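Local coordinates for prenylcyclase (Actinoplanes teichomyceticus, PDB 6IJ1), which probably cyclises or transfers prenyl chains, though its exact substrate and reaction remain undefined, at residues Asp42-Tyr47 / Gly326-Ala331; Val32-Leu37 / Ala321-Gly326; Ala49-Gln54 / Val333-Arg338; Ala66-Leu71 / Arg99-Leu104; Gly38-Trp43 / Trp81-Val86. All blocks are in the same frame, centred on the assembly; numbering follows the deposited sequence.

Interaction 1 (Asp42-Tyr47 / Gly326-Ala331); sequences DWITAY and GLHTTA
Tyr47 and His328 stack between two nearly parallel helices, and with Trp43 they form a buried aromatic cluster. Such a pairing of an early and a late helix is consistent with the alpha-alpha barrel of class II terpene cyclases and protein prenyltransferases. The stack is offset, centroids 3.9 Å apart, planes at 15°. CG is anti to the backbone N in both Tyr47 (chi1 -176°) and His328, and from there the rings meet. Tyr47 CE2 sits over the centre of the imidazole. Tyr47 OH is hydrogen-bonded to Thr332 OG1. An alanine at Tyr47 would probably leave that imidazole face without its stacking partner and Thr332 without the phenol. Trp43 meets the imidazole obliquely, at 56°, with Trp43 CZ2 3.6 Å from His328 CD2. Ile44 CD1 lies at the imidazole edge and covers a face of Trp43. Ala331 CB is 4.0 Å from Tyr47 CE2. One water joins indole to imidazole: it accepts from Trp43 NE1 at 3.1 Å and lies 2.9 Å from His328 NE2.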
# COMPACT_ATOMS: atom_id res chain seq x y z
N ASP A 42 -4.15 1.63 -12.91
CA ASP A 42 -4.53 0.30 -12.34
C ASP A 42 -4.22 0.20 -10.84
O ASP A 42 -5.09 -0.20 -10.09
CB ASP A 42 -3.93 -0.83 -13.18
CG ASP A 42 -4.49 -0.85 -14.59
OD1 ASP A 42 -5.46 -0.15 -14.84
OD2 ASP A 42 -3.94 -1.56 -15.41
N TRP A 43 -2.99 0.51 -10.45
CA TRP A 43 -2.62 0.43 -9.03
C TRP A 43 -3.56 1.28 -8.19
O TRP A 43 -4.19 0.80 -7.23
CB TRP A 43 -1.16 0.85 -8.87
CG TRP A 43 -0.81 1.18 -7.44
CD1 TRP A 43 -1.17 0.49 -6.28
CD2 TRP A 43 -0.01 2.29 -7.00
NE1 TRP A 43 -0.61 1.12 -5.17
CE2 TRP A 43 0.09 2.22 -5.60
CE3 TRP A 43 0.62 3.35 -7.68
CZ2 TRP A 43 0.81 3.17 -4.83
CZ3 TRP A 43 1.36 4.28 -6.92
CH2 TRP A 43 1.43 4.20 -5.51
N ILE A 44 -3.70 2.57 -8.53
CA ILE A 44 -4.50 3.46 -7.69
C ILE A 44 -5.98 3.09 -7.73
O ILE A 44 -6.66 3.19 -6.71
CB ILE A 44 -4.26 4.93 -8.13
CG1 ILE A 44 -2.82 5.31 -7.77
CG2 ILE A 44 -5.23 5.91 -7.49
CD1 ILE A 44 -2.51 5.31 -6.23
N THR A 45 -6.50 2.72 -8.91
CA THR A 45 -7.89 2.28 -8.97
C THR A 45 -8.14 1.10 -8.04
O THR A 45 -9.13 1.09 -7.32
CB THR A 45 -8.22 1.93 -10.42
OG1 THR A 45 -8.19 3.13 -11.23
CG2 THR A 45 -9.61 1.32 -10.55
N ALA A 46 -7.26 0.09 -8.12
CA ALA A 46 -7.41 -1.08 -7.25
C ALA A 46 -7.32 -0.68 -5.77
O ALA A 46 -8.09 -1.16 -4.94
CB ALA A 46 -6.36 -2.12 -7.57
N TYR A 47 -6.37 0.20 -5.43
CA TYR A 47 -6.15 0.55 -4.03
C TYR A 47 -7.35 1.31 -3.47
O TYR A 47 -7.84 1.03 -2.36
CB TYR A 47 -4.87 1.41 -3.97
CG TYR A 47 -4.44 1.77 -2.55
CD1 TYR A 47 -3.73 0.84 -1.83
CD2 TYR A 47 -4.77 3.00 -1.97
CE1 TYR A 47 -3.35 1.10 -0.53
CE2 TYR A 47 -4.34 3.30 -0.69
CZ TYR A 47 -3.62 2.35 0.01
OH TYR A 47 -3.17 2.59 1.31
N GLY A 326 -4.06 13.39 -3.59
CA GLY A 326 -4.54 13.05 -2.26
C GLY A 326 -5.44 11.83 -2.20
O GLY A 326 -5.99 11.54 -1.12
N LEU A 327 -5.53 11.07 -3.30
CA LEU A 327 -6.46 9.92 -3.25
C LEU A 327 -5.86 8.79 -2.42
O LEU A 327 -6.56 8.14 -1.63
CB LEU A 327 -6.81 9.38 -4.65
CG LEU A 327 -7.26 10.34 -5.74
CD1 LEU A 327 -7.92 9.48 -6.87
CD2 LEU A 327 -8.21 11.38 -5.28
N HIS A 328 -4.55 8.52 -2.58
CA HIS A 328 -3.97 7.42 -1.83
C HIS A 328 -4.01 7.71 -0.35
O HIS A 328 -4.41 6.86 0.45
CB HIS A 328 -2.53 7.20 -2.33
CG HIS A 328 -1.92 5.91 -1.90
ND1 HIS A 328 -1.65 5.62 -0.59
CD2 HIS A 328 -1.55 4.82 -2.62
CE1 HIS A 328 -1.13 4.41 -0.51
NE2 HIS A 328 -1.07 3.89 -1.73
N THR A 329 -3.66 8.93 0.04
CA THR A 329 -3.70 9.28 1.47
C THR A 329 -5.11 9.16 2.01
O THR A 329 -5.34 8.60 3.07
CB THR A 329 -3.20 10.73 1.69
OG1 THR A 329 -1.84 10.87 1.28
CG2 THR A 329 -3.31 11.15 3.19
N THR A 330 -6.09 9.70 1.29
CA THR A 330 -7.45 9.69 1.81
C THR A 330 -7.96 8.26 1.94
O THR A 330 -8.59 7.94 2.95
CB THR A 330 -8.32 10.53 0.87
OG1 THR A 330 -7.84 11.86 0.88
CG2 THR A 330 -9.79 10.50 1.35
N ALA A 331 -7.68 7.42 0.93
CA ALA A 331 -8.12 6.02 1.06
C ALA A 331 -7.48 5.37 2.27
O ALA A 331 -8.15 4.62 3.03
CB ALA A 331 -7.81 5.23 -0.21
O HOH W 1 -0.23 1.09 -2.07

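Interaction 2 (Val32-Leu37 / Ala321-Gly326); sequences VDYDLL and ARDTFG
Asp33 OD1 accepts a hydrogen bond from Phe325 N at 2.8 Å, nearly straight at 166°. This N-H comes in on the syn side of the carboxylate, somewhat out of its plane (23°). Asp33 CG stands anti to the backbone N (chi1 -151°), on the 321-326 side. The same oxygen takes a second bond from Tyr34 N, which approaches from above the carboxylate plane. Next to it, the Tyr34 ring covers the backbone of Asp323. Asp323 CA lies 3.6 Å from the ring centroid, in a CH-pi contact over the face. Leu36 CD2 meets Ala321 CB at 3.7 Å. Thr324 OG1 rests 3.4 Å from Asp35 CB. A water bridges the backbones, accepting from Asp35 N and donating to Arg322 O. The motif gripped here is a type I beta turn, Asp323 to Gly326, and Gly326 is the N-cap residue of helix 327-341. Asp33 holds both turn and helix start, since its OD2 accepts from His328 N and weakly from Leu327 N. In the second shell, Tyr34 OH is bonded to Ala289 O, which fixes the far end of the ring. Asp323 OD2 lies 4.1 Å from Asp33 OD2, a like-charge approach, and is hydrogen-bonded to Thr329 OG1. Asp323 OD1 accepts from Ala289 N.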
# COMPACT_ATOMS: atom_id res chain seq x y z
N VAL A 32 -7.09 7.94 -10.59
CA VAL A 32 -5.66 8.07 -10.90
C VAL A 32 -4.99 8.96 -9.85
O VAL A 32 -5.63 9.83 -9.23
CB VAL A 32 -5.38 8.65 -12.31
CG1 VAL A 32 -6.15 7.79 -13.39
CG2 VAL A 32 -5.80 10.13 -12.41
N ASP A 33 -3.73 8.69 -9.60
CA ASP A 33 -2.98 9.53 -8.66
C ASP A 33 -1.50 9.38 -8.96
O ASP A 33 -1.08 8.52 -9.72
CB ASP A 33 -3.29 9.16 -7.20
CG ASP A 33 -3.16 10.34 -6.22
OD1 ASP A 33 -2.58 11.36 -6.60
OD2 ASP A 33 -3.62 10.15 -5.06
N TYR A 34 -0.71 10.23 -8.30
CA TYR A 34 0.74 10.36 -8.52
C TYR A 34 1.01 11.02 -9.88
O TYR A 34 0.11 11.23 -10.69
CB TYR A 34 1.51 9.03 -8.32
CG TYR A 34 1.55 8.61 -6.87
CD1 TYR A 34 0.53 7.85 -6.33
CD2 TYR A 34 2.59 9.02 -6.07
CE1 TYR A 34 0.55 7.48 -4.97
CE2 TYR A 34 2.62 8.66 -4.68
CZ TYR A 34 1.62 7.89 -4.19
OH TYR A 34 1.60 7.54 -2.83
N ASP A 35 2.26 11.39 -10.07
CA ASP A 35 2.63 12.12 -11.29
C ASP A 35 4.01 11.73 -11.74
O ASP A 35 4.64 12.52 -12.45
CB ASP A 35 2.52 13.65 -10.96
CG ASP A 35 2.67 14.54 -12.15
OD1 ASP A 35 2.00 14.27 -13.20
OD2 ASP A 35 3.43 15.55 -12.01
N LEU A 36 4.51 10.58 -11.37
CA LEU A 36 5.89 10.20 -11.67
C LEU A 36 6.18 10.21 -13.16
O LEU A 36 7.26 10.65 -13.58
CB LEU A 36 6.17 8.80 -11.13
CG LEU A 36 6.18 8.88 -9.60
CD1 LEU A 36 5.97 7.50 -9.07
CD2 LEU A 36 7.47 9.47 -9.11
N LEU A 37 5.25 9.70 -13.95
CA LEU A 37 5.40 9.58 -15.40
C LEU A 37 3.97 9.54 -15.91
O LEU A 37 3.48 8.51 -16.38
CB LEU A 37 6.21 8.34 -15.75
CG LEU A 37 6.66 8.24 -17.22
CD1 LEU A 37 6.96 9.62 -17.83
CD2 LEU A 37 7.88 7.35 -17.33
N ALA A 321 8.31 11.07 -3.90
CA ALA A 321 7.11 11.60 -4.54
C ALA A 321 5.98 11.62 -3.54
O ALA A 321 6.07 11.04 -2.45
CB ALA A 321 6.73 10.72 -5.74
N ARG A 322 4.90 12.28 -3.91
CA ARG A 322 3.69 12.27 -3.11
C ARG A 322 2.50 11.96 -4.02
O ARG A 322 2.56 12.11 -5.24
CB ARG A 322 3.48 13.61 -2.38
CG ARG A 322 3.00 14.68 -3.27
CD ARG A 322 3.07 16.08 -2.47
NE ARG A 322 4.43 16.59 -2.51
CZ ARG A 322 4.97 17.32 -1.52
NH1 ARG A 322 4.26 17.59 -0.41
NH2 ARG A 322 6.20 17.82 -1.68
N ASP A 323 1.41 11.52 -3.39
CA ASP A 323 0.16 11.30 -4.09
C ASP A 323 -0.47 12.65 -4.41
O ASP A 323 -1.21 13.23 -3.60
CB ASP A 323 -0.79 10.42 -3.23
CG ASP A 323 -0.99 10.96 -1.81
OD1 ASP A 323 -0.02 11.35 -1.12
OD2 ASP A 323 -2.16 10.88 -1.34
N THR A 324 -0.11 13.16 -5.60
CA THR A 324 -0.45 14.50 -6.07
C THR A 324 -1.86 14.96 -5.74
O THR A 324 -2.09 16.12 -5.37
CB THR A 324 -0.26 14.47 -7.56
OG1 THR A 324 1.01 13.87 -7.87
CG2 THR A 324 -0.28 15.92 -8.11
N PHE A 325 -2.83 14.06 -5.94
CA PHE A 325 -4.24 14.43 -5.82
C PHE A 325 -4.86 14.00 -4.50
O PHE A 325 -6.06 14.23 -4.28
CB PHE A 325 -5.00 13.85 -7.03
CG PHE A 325 -4.45 14.37 -8.31
CD1 PHE A 325 -4.57 15.70 -8.58
CD2 PHE A 325 -3.76 13.54 -9.15
CE1 PHE A 325 -4.02 16.18 -9.81
CE2 PHE A 325 -3.19 14.01 -10.35
CZ PHE A 325 -3.33 15.33 -10.66
N GLY A 326 -4.06 13.39 -3.59
CA GLY A 326 -4.54 13.05 -2.26
C GLY A 326 -5.44 11.83 -2.20
O GLY A 326 -5.99 11.54 -1.12
O HOH W 2 3.94 11.69 -7.82

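Interaction 3 (Ala49-Gln54 / Val333-Arg338); sequences AGVLVQ and VLQALR
Val51 of helix 42-52 and Gln54, close to that helix's C-terminal end, meet Leu334, Gln335 and Arg338 of helix 327-341, so the contact continues the pairing of these two helices. Its polar part is a meeting of two glutamine amides. Gln335 NE2 donates to Gln54 OE1 at 3.1 Å, with an N-H...O angle of 161°. The donor sits above the plane of the accepting carbonyl, and the two amide planes are 37° apart. Gln335 is bent at its second torsion, which places its CD on the side of helix 42-52. Gln54 is extended there (chi2 175°), yet its amide turns back to helix 42-52. Gln54 NE2 donates to Gly50 O at 2.8 Å, with the acceptor close to the amide plane. The Gln54 amide thus serves both helices at once. A leucine in place of Gln54 would probably leave Gln335 NE2 without this acceptor and Gly50 O without its side-chain donor. The apolar part is small: Val51 CG1 lies 4.0 Å from Leu334 CB. The other methyl, Val51 CG2, rests by the amide oxygen, 3.6 Å from Gln335 OE1. Arg338 CD passes 3.6 Å from Gln54 O. Arg99 and Leu103 of helix 91-104 border Gln54, and Arg254 borders Gln335. An early helix lying beside the last one fits the alpha-alpha barrel known from class II terpene cyclases and protein prenyltransferases.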
# COMPACT_ATOMS: atom_id res chain seq x y z
N ALA A 49 -10.46 1.39 -4.70
CA ALA A 49 -11.63 0.50 -4.72
C ALA A 49 -11.62 -0.44 -3.54
O ALA A 49 -12.67 -0.69 -2.94
CB ALA A 49 -11.68 -0.31 -6.04
N GLY A 50 -10.43 -0.95 -3.17
CA GLY A 50 -10.37 -1.92 -2.07
C GLY A 50 -10.81 -1.31 -0.75
O GLY A 50 -11.43 -1.98 0.09
N VAL A 51 -10.51 -0.03 -0.53
CA VAL A 51 -10.99 0.63 0.69
C VAL A 51 -12.50 0.85 0.61
O VAL A 51 -13.25 0.57 1.56
CB VAL A 51 -10.23 1.96 0.92
CG1 VAL A 51 -10.85 2.71 2.09
CG2 VAL A 51 -8.75 1.67 1.21
N LEU A 52 -12.97 1.34 -0.55
CA LEU A 52 -14.37 1.71 -0.69
C LEU A 52 -15.27 0.50 -0.49
O LEU A 52 -16.34 0.64 0.09
CB LEU A 52 -14.62 2.36 -2.06
CG LEU A 52 -14.05 3.77 -2.23
CD1 LEU A 52 -14.27 4.28 -3.64
CD2 LEU A 52 -14.68 4.74 -1.23
N VAL A 53 -14.87 -0.69 -0.96
CA VAL A 53 -15.82 -1.81 -0.82
C VAL A 53 -15.95 -2.28 0.62
O VAL A 53 -16.86 -3.07 0.93
CB VAL A 53 -15.46 -3.03 -1.73
CG1 VAL A 53 -15.49 -2.68 -3.22
CG2 VAL A 53 -14.12 -3.70 -1.36
N GLN A 54 -15.11 -1.80 1.55
CA GLN A 54 -15.19 -2.15 2.96
C GLN A 54 -15.95 -1.13 3.81
O GLN A 54 -16.08 -1.35 5.02
CB GLN A 54 -13.79 -2.30 3.53
CG GLN A 54 -12.98 -3.38 2.85
CD GLN A 54 -11.56 -3.38 3.40
OE1 GLN A 54 -11.33 -3.60 4.60
NE2 GLN A 54 -10.59 -3.02 2.54
N VAL A 333 -6.42 6.75 5.04
CA VAL A 333 -7.02 7.26 6.25
C VAL A 333 -8.40 6.66 6.45
O VAL A 333 -8.75 6.30 7.58
CB VAL A 333 -7.09 8.81 6.17
CG1 VAL A 333 -7.92 9.30 7.38
CG2 VAL A 333 -5.64 9.42 6.20
N LEU A 334 -9.22 6.57 5.40
CA LEU A 334 -10.56 5.98 5.59
C LEU A 334 -10.44 4.55 6.08
O LEU A 334 -11.25 4.12 6.94
CB LEU A 334 -11.36 6.02 4.29
CG LEU A 334 -11.71 7.44 3.85
CD1 LEU A 334 -12.42 7.41 2.48
CD2 LEU A 334 -12.65 8.14 4.88
N GLN A 335 -9.47 3.78 5.57
CA GLN A 335 -9.31 2.41 6.08
C GLN A 335 -9.02 2.43 7.57
O GLN A 335 -9.59 1.62 8.35
CB GLN A 335 -8.19 1.72 5.27
CG GLN A 335 -7.92 0.24 5.68
CD GLN A 335 -8.93 -0.67 5.11
OE1 GLN A 335 -9.09 -0.75 3.89
NE2 GLN A 335 -9.66 -1.36 5.96
N ALA A 336 -8.18 3.35 8.03
CA ALA A 336 -7.90 3.44 9.47
C ALA A 336 -9.13 3.85 10.25
O ALA A 336 -9.34 3.36 11.36
CB ALA A 336 -6.77 4.46 9.68
N LEU A 337 -9.90 4.80 9.73
CA LEU A 337 -11.08 5.26 10.51
C LEU A 337 -12.09 4.11 10.65
O LEU A 337 -12.68 3.99 11.71
CB LEU A 337 -11.68 6.50 9.85
CG LEU A 337 -10.84 7.76 10.04
CD1 LEU A 337 -11.47 8.95 9.33
CD2 LEU A 337 -10.63 8.07 11.51
N ARG A 338 -12.23 3.30 9.61
CA ARG A 338 -13.15 2.14 9.68
C ARG A 338 -12.65 1.19 10.76
O ARG A 338 -13.46 0.70 11.54
CB ARG A 338 -13.25 1.48 8.31
CG ARG A 338 -13.99 0.15 8.31
CD ARG A 338 -15.47 0.37 8.07
NE ARG A 338 -16.14 1.18 9.06
CZ ARG A 338 -17.31 0.87 9.61
NH1 ARG A 338 -17.92 -0.24 9.24
NH2 ARG A 338 -17.85 1.66 10.52

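Interaction 4 (Ala66-Leu71 / Arg99-Leu104); sequences AAMDLL and RLAELL
Met68 lays its thioether against the backbone and side chains of helix 91-104. Its SD lies 3.6 Å from Ala101 N and 3.7 Å from Ala101 CA, and it also touches Ala101 CB. On the neighbouring residue, Leu100 CG is 3.8 Å from the same sulfur. The Met68 chain leaves its helix with CG anti to the backbone N (chi1 180°). It then bends at chi2, and this bend puts SD beside the helix backbone at Leu100 and Ala101. The base of the side chain is covered as well. Leu104 CD1 packs 3.6 Å from Met68 CB, and the two side chains slide past each other in opposite directions. Leu100 CD2 touches two residues. It is 3.8 Å from Met68 CB and equally far from Leu71 CD1, so it links two residues one turn apart on the facing helix. The Leu71 and Leu100 side chains cross at about a right angle. The interface holds no hydrogen bond and rests on apolar packing alone. The two helix segments cross at -133°, with axes 10.5 Å apart. Beyond the pair, Arg106 touches Met68 and forms a salt bridge with Asp69. Helix 42-52 packs on both partners: Ala49 touches Ala67 and Leu100, Thr45 touches Ala67, and Asp42 touches Leu71. Helices 58-71 and 91-104 are thus consecutive helices packed on helix 42-52, consistent with a helical barrel.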
# COMPACT_ATOMS: atom_id res chain seq x y z
N ALA A 66 -17.64 -1.40 -9.66
CA ALA A 66 -17.43 -0.91 -11.01
C ALA A 66 -15.95 -0.91 -11.37
O ALA A 66 -15.55 -1.26 -12.49
CB ALA A 66 -18.05 0.49 -11.13
N ALA A 67 -15.09 -0.53 -10.42
CA ALA A 67 -13.65 -0.54 -10.65
C ALA A 67 -13.11 -1.95 -10.87
O ALA A 67 -12.22 -2.16 -11.71
CB ALA A 67 -12.94 0.10 -9.44
N MET A 68 -13.59 -2.93 -10.09
CA MET A 68 -13.18 -4.31 -10.35
C MET A 68 -13.52 -4.72 -11.77
O MET A 68 -12.68 -5.30 -12.46
CB MET A 68 -13.86 -5.24 -9.34
CG MET A 68 -13.48 -6.70 -9.56
SD MET A 68 -11.97 -7.28 -8.73
CE MET A 68 -10.74 -7.06 -9.95
N ASP A 69 -14.74 -4.37 -12.23
CA ASP A 69 -15.10 -4.69 -13.62
C ASP A 69 -14.18 -4.02 -14.63
O ASP A 69 -13.86 -4.61 -15.65
CB ASP A 69 -16.53 -4.25 -13.93
CG ASP A 69 -17.54 -5.08 -13.24
OD1 ASP A 69 -17.21 -6.26 -12.96
OD2 ASP A 69 -18.65 -4.55 -12.96
N LEU A 70 -13.73 -2.77 -14.34
CA LEU A 70 -12.79 -2.10 -15.24
C LEU A 70 -11.42 -2.74 -15.25
O LEU A 70 -10.70 -2.71 -16.27
CB LEU A 70 -12.62 -0.62 -14.82
CG LEU A 70 -13.79 0.34 -14.89
CD1 LEU A 70 -13.36 1.62 -14.26
CD2 LEU A 70 -14.23 0.59 -16.35
N LEU A 71 -10.99 -3.29 -14.10
CA LEU A 71 -9.64 -3.79 -14.01
C LEU A 71 -9.46 -5.13 -14.69
O LEU A 71 -8.37 -5.46 -15.13
CB LEU A 71 -9.27 -3.91 -12.53
CG LEU A 71 -8.95 -2.56 -11.85
CD1 LEU A 71 -9.06 -2.79 -10.37
CD2 LEU A 71 -7.51 -2.10 -12.30
N ARG A 99 -6.31 -8.51 -4.38
CA ARG A 99 -6.95 -8.20 -3.10
C ARG A 99 -8.37 -7.68 -3.27
O ARG A 99 -9.26 -8.06 -2.50
CB ARG A 99 -6.10 -7.18 -2.34
CG ARG A 99 -6.76 -6.68 -1.04
CD ARG A 99 -5.77 -5.84 -0.26
NE ARG A 99 -6.49 -4.97 0.70
CZ ARG A 99 -6.71 -5.30 1.96
NH1 ARG A 99 -6.31 -6.49 2.44
NH2 ARG A 99 -7.36 -4.43 2.73
N LEU A 100 -8.60 -6.80 -4.24
CA LEU A 100 -9.95 -6.32 -4.51
C LEU A 100 -10.86 -7.50 -4.86
O LEU A 100 -11.99 -7.57 -4.35
CB LEU A 100 -9.91 -5.30 -5.65
CG LEU A 100 -11.27 -4.71 -6.02
CD1 LEU A 100 -11.98 -3.97 -4.89
CD2 LEU A 100 -11.00 -3.79 -7.22
N ALA A 101 -10.33 -8.42 -5.68
CA ALA A 101 -11.11 -9.62 -6.00
C ALA A 101 -11.44 -10.43 -4.76
O ALA A 101 -12.58 -10.90 -4.62
CB ALA A 101 -10.35 -10.46 -7.02
N GLU A 102 -10.48 -10.62 -3.85
CA GLU A 102 -10.79 -11.37 -2.61
C GLU A 102 -11.81 -10.63 -1.80
O GLU A 102 -12.73 -11.24 -1.23
CB GLU A 102 -9.49 -11.62 -1.81
CG GLU A 102 -8.59 -12.61 -2.53
CD GLU A 102 -7.52 -13.29 -1.65
OE1 GLU A 102 -7.35 -12.85 -0.48
OE2 GLU A 102 -6.85 -14.23 -2.12
N LEU A 103 -11.68 -9.30 -1.69
CA LEU A 103 -12.66 -8.56 -0.88
C LEU A 103 -14.07 -8.70 -1.46
O LEU A 103 -15.04 -8.68 -0.70
CB LEU A 103 -12.27 -7.08 -0.80
CG LEU A 103 -11.01 -6.79 0.00
CD1 LEU A 103 -10.60 -5.36 -0.25
CD2 LEU A 103 -11.34 -6.90 1.47
N LEU A 104 -14.19 -8.87 -2.77
CA LEU A 104 -15.46 -8.96 -3.47
C LEU A 104 -15.93 -10.40 -3.67
O LEU A 104 -17.00 -10.61 -4.25
CB LEU A 104 -15.35 -8.27 -4.83
CG LEU A 104 -15.27 -6.74 -4.67
CD1 LEU A 104 -15.09 -6.06 -6.03
CD2 LEU A 104 -16.54 -6.16 -3.98

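Interaction 5 (Gly38-Trp43 / Trp81-Val86); sequences GPSDDW and WNYSEV
The Tyr83 ring carries Ser40 CB over the centre of one face, a CH-pi contact 3.5 Å from the centroid. In its plane, at the edge, lie Gly38 O, Ser84 OG and a water that links Ser84 OG to Pro39 O. Trp43 CE3 approaches this ring obliquely, 3.9 Å from Tyr83 CD2. The Trp81 ring has Asp42 OD2 at its edge, 3.7 Å from Trp81 CD1, and the carboxylate plane stands at 78° to the ring. Tyr83 OH donates to Gly38 O at 2.8 Å and is also hydrogen-bonded to Leu36 N. Tyr83 O accepts from Ser40 OG at 2.7 Å, on a lone pair, and from Asp41 N at 2.9 Å, nearly along the C=O axis. Ser84 shapes its own segment as an ST turn, with OG accepting from Val86 N. A further water bridges Asp41 OD2 and Glu85 N. The contact joins the lead-in to helix 42-52 with the loop between helices 58-71 and 91-104. Trp81 NE1 is bonded to Leu71 O of helix 58-71, and Trp81 packs on Val97 of helix 91-104.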
# COMPACT_ATOMS: atom_id res chain seq x y z
N GLY A 38 3.29 10.66 -15.66
CA GLY A 38 1.83 10.65 -15.78
C GLY A 38 1.28 9.97 -14.52
O GLY A 38 2.06 9.46 -13.70
N PRO A 39 -0.04 9.93 -14.31
CA PRO A 39 -0.57 9.30 -13.11
C PRO A 39 -0.70 7.77 -13.24
O PRO A 39 -0.61 7.24 -14.32
CB PRO A 39 -1.96 9.92 -13.01
CG PRO A 39 -2.35 10.16 -14.44
CD PRO A 39 -1.07 10.51 -15.16
N SER A 40 -0.85 7.11 -12.10
CA SER A 40 -1.07 5.65 -12.09
C SER A 40 -2.57 5.42 -12.28
O SER A 40 -3.34 6.19 -11.73
CB SER A 40 -0.63 5.05 -10.79
OG SER A 40 -1.24 3.79 -10.59
N ASP A 41 -2.94 4.39 -13.04
CA ASP A 41 -4.38 4.07 -13.18
C ASP A 41 -4.71 2.75 -12.46
O ASP A 41 -5.45 2.81 -11.50
CB ASP A 41 -4.87 4.08 -14.63
CG ASP A 41 -3.95 3.42 -15.64
OD1 ASP A 41 -3.16 2.56 -15.26
OD2 ASP A 41 -4.06 3.77 -16.81
N ASP A 42 -4.15 1.63 -12.91
CA ASP A 42 -4.53 0.30 -12.34
C ASP A 42 -4.22 0.20 -10.84
O ASP A 42 -5.09 -0.20 -10.09
CB ASP A 42 -3.93 -0.83 -13.18
CG ASP A 42 -4.49 -0.85 -14.59
OD1 ASP A 42 -5.46 -0.15 -14.84
OD2 ASP A 42 -3.94 -1.56 -15.41
N TRP A 43 -2.99 0.51 -10.45
CA TRP A 43 -2.62 0.43 -9.03
C TRP A 43 -3.56 1.28 -8.19
O TRP A 43 -4.19 0.80 -7.23
CB TRP A 43 -1.16 0.85 -8.87
CG TRP A 43 -0.81 1.18 -7.44
CD1 TRP A 43 -1.17 0.49 -6.28
CD2 TRP A 43 -0.01 2.29 -7.00
NE1 TRP A 43 -0.61 1.12 -5.17
CE2 TRP A 43 0.09 2.22 -5.60
CE3 TRP A 43 0.62 3.35 -7.68
CZ2 TRP A 43 0.81 3.17 -4.83
CZ3 TRP A 43 1.36 4.28 -6.92
CH2 TRP A 43 1.43 4.20 -5.51
N TRP A 81 -0.75 -6.62 -13.56
CA TRP A 81 -1.18 -5.23 -13.75
C TRP A 81 -0.02 -4.32 -13.39
O TRP A 81 1.01 -4.79 -12.93
CB TRP A 81 -2.36 -4.92 -12.87
CG TRP A 81 -3.67 -5.54 -13.33
CD1 TRP A 81 -4.69 -4.90 -13.99
CD2 TRP A 81 -4.13 -6.88 -13.03
NE1 TRP A 81 -5.75 -5.81 -14.17
CE2 TRP A 81 -5.42 -6.99 -13.59
CE3 TRP A 81 -3.57 -7.97 -12.36
CZ2 TRP A 81 -6.20 -8.17 -13.46
CZ3 TRP A 81 -4.35 -9.17 -12.24
CH2 TRP A 81 -5.62 -9.22 -12.80
N ASN A 82 -0.19 -2.99 -13.64
CA ASN A 82 0.95 -2.07 -13.57
C ASN A 82 0.57 -0.74 -12.92
O ASN A 82 -0.57 -0.49 -12.58
CB ASN A 82 1.56 -1.85 -14.98
CG ASN A 82 0.54 -1.42 -15.98
OD1 ASN A 82 -0.40 -0.67 -15.71
ND2 ASN A 82 0.72 -1.92 -17.19
N TYR A 83 1.59 0.11 -12.73
CA TYR A 83 1.32 1.48 -12.31
C TYR A 83 0.45 2.16 -13.35
O TYR A 83 -0.55 2.79 -13.02
CB TYR A 83 2.70 2.22 -12.17
CG TYR A 83 2.68 3.77 -11.98
CD1 TYR A 83 2.48 4.64 -13.08
CD2 TYR A 83 2.84 4.33 -10.74
CE1 TYR A 83 2.45 6.02 -12.91
CE2 TYR A 83 2.83 5.72 -10.57
CZ TYR A 83 2.63 6.55 -11.65
OH TYR A 83 2.60 7.91 -11.45
N SER A 84 0.90 2.08 -14.61
CA SER A 84 0.15 2.52 -15.78
C SER A 84 0.89 1.89 -16.95
O SER A 84 1.91 1.24 -16.76
CB SER A 84 0.13 4.05 -15.92
OG SER A 84 1.42 4.46 -16.38
N GLU A 85 0.41 2.15 -18.17
CA GLU A 85 1.05 1.56 -19.35
C GLU A 85 2.51 2.00 -19.54
O GLU A 85 3.26 1.37 -20.29
CB GLU A 85 0.18 1.94 -20.55
CG GLU A 85 0.15 3.44 -20.78
CD GLU A 85 -0.67 3.86 -21.99
OE1 GLU A 85 -1.40 3.01 -22.56
OE2 GLU A 85 -0.57 5.04 -22.39
N VAL A 86 2.96 3.04 -18.82
CA VAL A 86 4.35 3.44 -18.96
C VAL A 86 5.32 2.50 -18.27
O VAL A 86 6.53 2.63 -18.42
CB VAL A 86 4.61 4.87 -18.42
CG1 VAL A 86 3.57 5.83 -18.98
CG2 VAL A 86 4.59 4.89 -16.87
O HOH W 3 1.23 7.16 -16.46
O HOH W 4 -2.50 0.32 -17.07
O HOH W 5 -2.43 3.17 -18.66

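In the fold
From the N terminus, the loop 32-37 comes first, and interaction 2 ties it to the approach to the last helix. Interaction 5 is nested inside that long closure. It joins the lead-in of helix 42-52 to the loop after helix 58-71. Interactions 1 and 3 follow near the start and end of helix 42-52, and both close onto helix 327-341. They cross each other and interaction 2. Interaction 4 is a shorter closure between helices 58-71 and 91-104. It is nested within interactions 1, 2 and 3 but crosses interaction 5, which also crosses interaction 3 and shares Asp42 and Trp43 with interaction 1. Together they tie helix 42-52 to the C-terminal helix and the next two helices.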